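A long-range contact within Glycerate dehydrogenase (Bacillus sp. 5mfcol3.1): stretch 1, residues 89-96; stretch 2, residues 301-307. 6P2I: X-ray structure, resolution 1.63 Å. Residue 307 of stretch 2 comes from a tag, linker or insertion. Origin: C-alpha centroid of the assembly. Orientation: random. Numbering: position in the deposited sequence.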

# COMPACT_ATOMS: atom_id res chain seq x y z
N ILE A 89 37.69 -19.07 6.48
CA ILE A 89 36.61 -18.69 7.38
C ILE A 89 35.31 -18.83 6.61
O ILE A 89 35.12 -18.19 5.57
N MET A 90 34.41 -19.66 7.13
CA MET A 90 33.13 -19.94 6.49
C MET A 90 32.13 -18.85 6.86
O MET A 90 32.19 -18.26 7.93
N VAL A 91 31.22 -18.56 5.92
CA VAL A 91 30.24 -17.48 6.06
C VAL A 91 28.86 -18.02 5.73
O VAL A 91 28.67 -18.68 4.71
N SER A 92 27.89 -17.70 6.59
CA SER A 92 26.48 -17.93 6.32
C SER A 92 25.73 -16.62 6.49
O SER A 92 26.15 -15.75 7.26
N ASN A 93 24.59 -16.49 5.79
CA ASN A 93 23.68 -15.39 6.07
C ASN A 93 22.40 -15.95 6.69
O ASN A 93 22.29 -17.15 6.97
N CYS A 94 21.43 -15.06 6.92
CA CYS A 94 20.08 -15.45 7.29
C CYS A 94 19.22 -15.13 6.07
O CYS A 94 18.95 -13.96 5.79
N PRO A 95 18.82 -16.14 5.31
CA PRO A 95 18.45 -15.89 3.91
C PRO A 95 17.00 -15.56 3.63
O PRO A 95 16.72 -15.05 2.55
N GLN A 96 16.06 -15.90 4.52
CA GLN A 96 14.65 -15.77 4.15
C GLN A 96 13.79 -15.03 5.17
O GLN A 96 12.60 -14.82 4.90
N LYS A 301 27.07 -29.93 9.46
CA LYS A 301 26.24 -29.90 8.25
C LYS A 301 25.77 -28.46 8.07
O LYS A 301 24.57 -28.16 8.19
N PRO A 302 26.69 -27.55 7.79
CA PRO A 302 26.34 -26.12 7.77
C PRO A 302 25.33 -25.81 6.68
O PRO A 302 25.28 -26.47 5.64
N VAL A 303 24.51 -24.79 6.94
CA VAL A 303 23.49 -24.35 6.00
C VAL A 303 23.70 -22.87 5.68
O VAL A 303 24.45 -22.16 6.36
N ASN A 304 23.05 -22.42 4.61
CA ASN A 304 23.06 -21.02 4.19
C ASN A 304 24.49 -20.51 3.95
O ASN A 304 24.77 -19.32 4.15
N VAL A 305 25.37 -21.39 3.48
CA VAL A 305 26.77 -21.03 3.30
C VAL A 305 26.92 -20.16 2.06
O VAL A 305 26.39 -20.48 0.99
N ILE A 306 27.63 -19.05 2.21
CA ILE A 306 27.91 -18.15 1.10
C ILE A 306 29.21 -18.59 0.43
O ILE A 306 30.24 -18.70 1.10
N LEU A 307 29.16 -18.82 -0.87
CA LEU A 307 30.34 -19.30 -1.59
C LEU A 307 30.57 -18.58 -2.91
O LEU A 307 29.62 -18.24 -3.62

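Stretch 2 has no regular secondary structure where it begins, and Lys301, exposed and far from stretch 1, takes no part in the contact. Packing starts at Pro302, whose CA-to-CB bond points toward stretch 1. Its ring, puckered C-gamma exo, offers a compact apolar surface to Met90: Pro302 CG lies 3.6 Å from Met90 CE. Met90 leaves its strand sideways, but chi1 and chi2, both t, extend the chain, and chi3 at -99°, between wells, sets where its methyl end meets the proline.

The CA-to-CB bond of Val303 points away, with chi1 in m, and the residue contributes mainly through its backbone. Ser92, with chi1 in m, donates a hydrogen bond from OG to Val303 O at 2.7 Å. A short hydroxyl suits this buried site, since it reaches a nearby carbonyl without needing much room.

Asn304 adopts phi/psi of 57/33, a left-handed conformation that asparagine tolerates better than most residues. Its side chain points toward stretch 1 in rotamer m, and OD1 approaches Pro95 CG at 3.3 Å, against a ring puckered C-gamma endo; ND2 is hydrogen-bonded elsewhere in the structure. Asn304 CB also lies 3.8 Å from Asn93 OD1. The backbone carbonyl is engaged as well: Asn93 N donates to Asn304 O at 3.3 Å, and Ser92 CA makes a CA-H...O contact with the same Asn304 O at 3.1 Å.

At Val305 the backbones form a single beta bridge with Ser92, their CA atoms 4.3 Å apart. The valine points away overall, yet it is not idle. In rotamer t, its CG1 packs 4.0 Å from Met90 CG, so Met90 spans the surfaces of both Pro302 and Val305. The branched side chain also places CG2 4.0 Å from Ser92 OG, while Val305 CA makes a CA-H...O contact of 3.3 Å with Val91 O.

Ile306 points toward stretch 1 and packs loosely against Val91. With chi1 and chi2 both m, it sets CG1 4.3 Å from CG1 of Val91, a buried t rotamer, and CD1 3.6 Å from OD1 of Asn93, whose p rotamer brings its end nearer; isoleucine suits the site because its longer branch reaches both residues. The backbone is joined alongside: Ile306 N donates to Val91 O at 2.7 Å in a nearly straight hydrogen bond. One water completes the pairing, accepting from Val91 N at 3.0 Å and donating to Ile306 O at 2.7 Å, thus bridging backbone groups too far apart to bond directly. Leu307, from the expression tag, makes no contact with stretch 1.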

# COMPACT_ATOMS: atom_id res chain seq x y z
CB ILE A 89 36.79 -17.26 7.92
CG1 ILE A 89 38.11 -17.16 8.69
CG2 ILE A 89 35.60 -16.87 8.78
CD1 ILE A 89 38.39 -15.78 9.25
CB MET A 90 32.66 -21.33 6.92
CG MET A 90 31.53 -21.97 6.13
SD MET A 90 30.77 -23.31 7.09
CE MET A 90 31.61 -24.69 6.33
CB VAL A 91 30.55 -16.30 5.12
CG1 VAL A 91 29.57 -15.14 5.39
CG2 VAL A 91 31.97 -15.86 5.27
CB SER A 92 25.85 -18.97 7.28
OG SER A 92 26.33 -20.28 7.06
CB ASN A 93 23.40 -14.57 4.81
CG ASN A 93 22.63 -15.33 3.74
OD1 ASN A 93 22.51 -16.56 3.78
ND2 ASN A 93 22.12 -14.60 2.77
CB CYS A 94 19.59 -14.71 8.53
SG CYS A 94 20.60 -15.15 10.01
CB PRO A 95 18.80 -17.22 3.23
CG PRO A 95 18.59 -18.24 4.31
CD PRO A 95 19.02 -17.57 5.59
CB GLN A 96 14.04 -17.15 3.89
CG GLN A 96 14.79 -17.99 2.89
CD GLN A 96 13.97 -19.15 2.34
OE1 GLN A 96 12.74 -19.14 2.39
NE2 GLN A 96 14.66 -20.15 1.80
CB LYS A 301 25.07 -30.87 8.35
CG LYS A 301 25.46 -32.34 8.34
CD LYS A 301 24.24 -33.25 8.24
CE LYS A 301 23.35 -32.84 7.07
NZ LYS A 301 22.63 -34.00 6.45
CB PRO A 302 27.68 -25.42 7.48
CG PRO A 302 28.73 -26.48 7.61
CD PRO A 302 28.08 -27.78 7.35
CB VAL A 303 22.06 -24.59 6.53
CG1 VAL A 303 21.81 -26.08 6.70
CG2 VAL A 303 21.84 -23.83 7.83
CB ASN A 304 22.34 -20.13 5.20
CG ASN A 304 20.93 -20.63 5.51
OD1 ASN A 304 20.20 -21.05 4.61
ND2 ASN A 304 20.56 -20.60 6.78
CB VAL A 305 27.64 -22.30 3.20
CG1 VAL A 305 29.11 -21.93 2.97
CG2 VAL A 305 27.52 -23.12 4.48
CB ILE A 306 28.01 -16.69 1.58
CG1 ILE A 306 26.77 -16.31 2.40
CG2 ILE A 306 28.20 -15.74 0.41
CD1 ILE A 306 25.47 -16.49 1.66
CB LEU A 307 30.24 -20.81 -1.82
CG LEU A 307 30.79 -21.65 -0.67
CD1 LEU A 307 30.37 -23.11 -0.79
CD2 LEU A 307 32.30 -21.53 -0.64
O HOH W 1 31.69 -19.55 3.15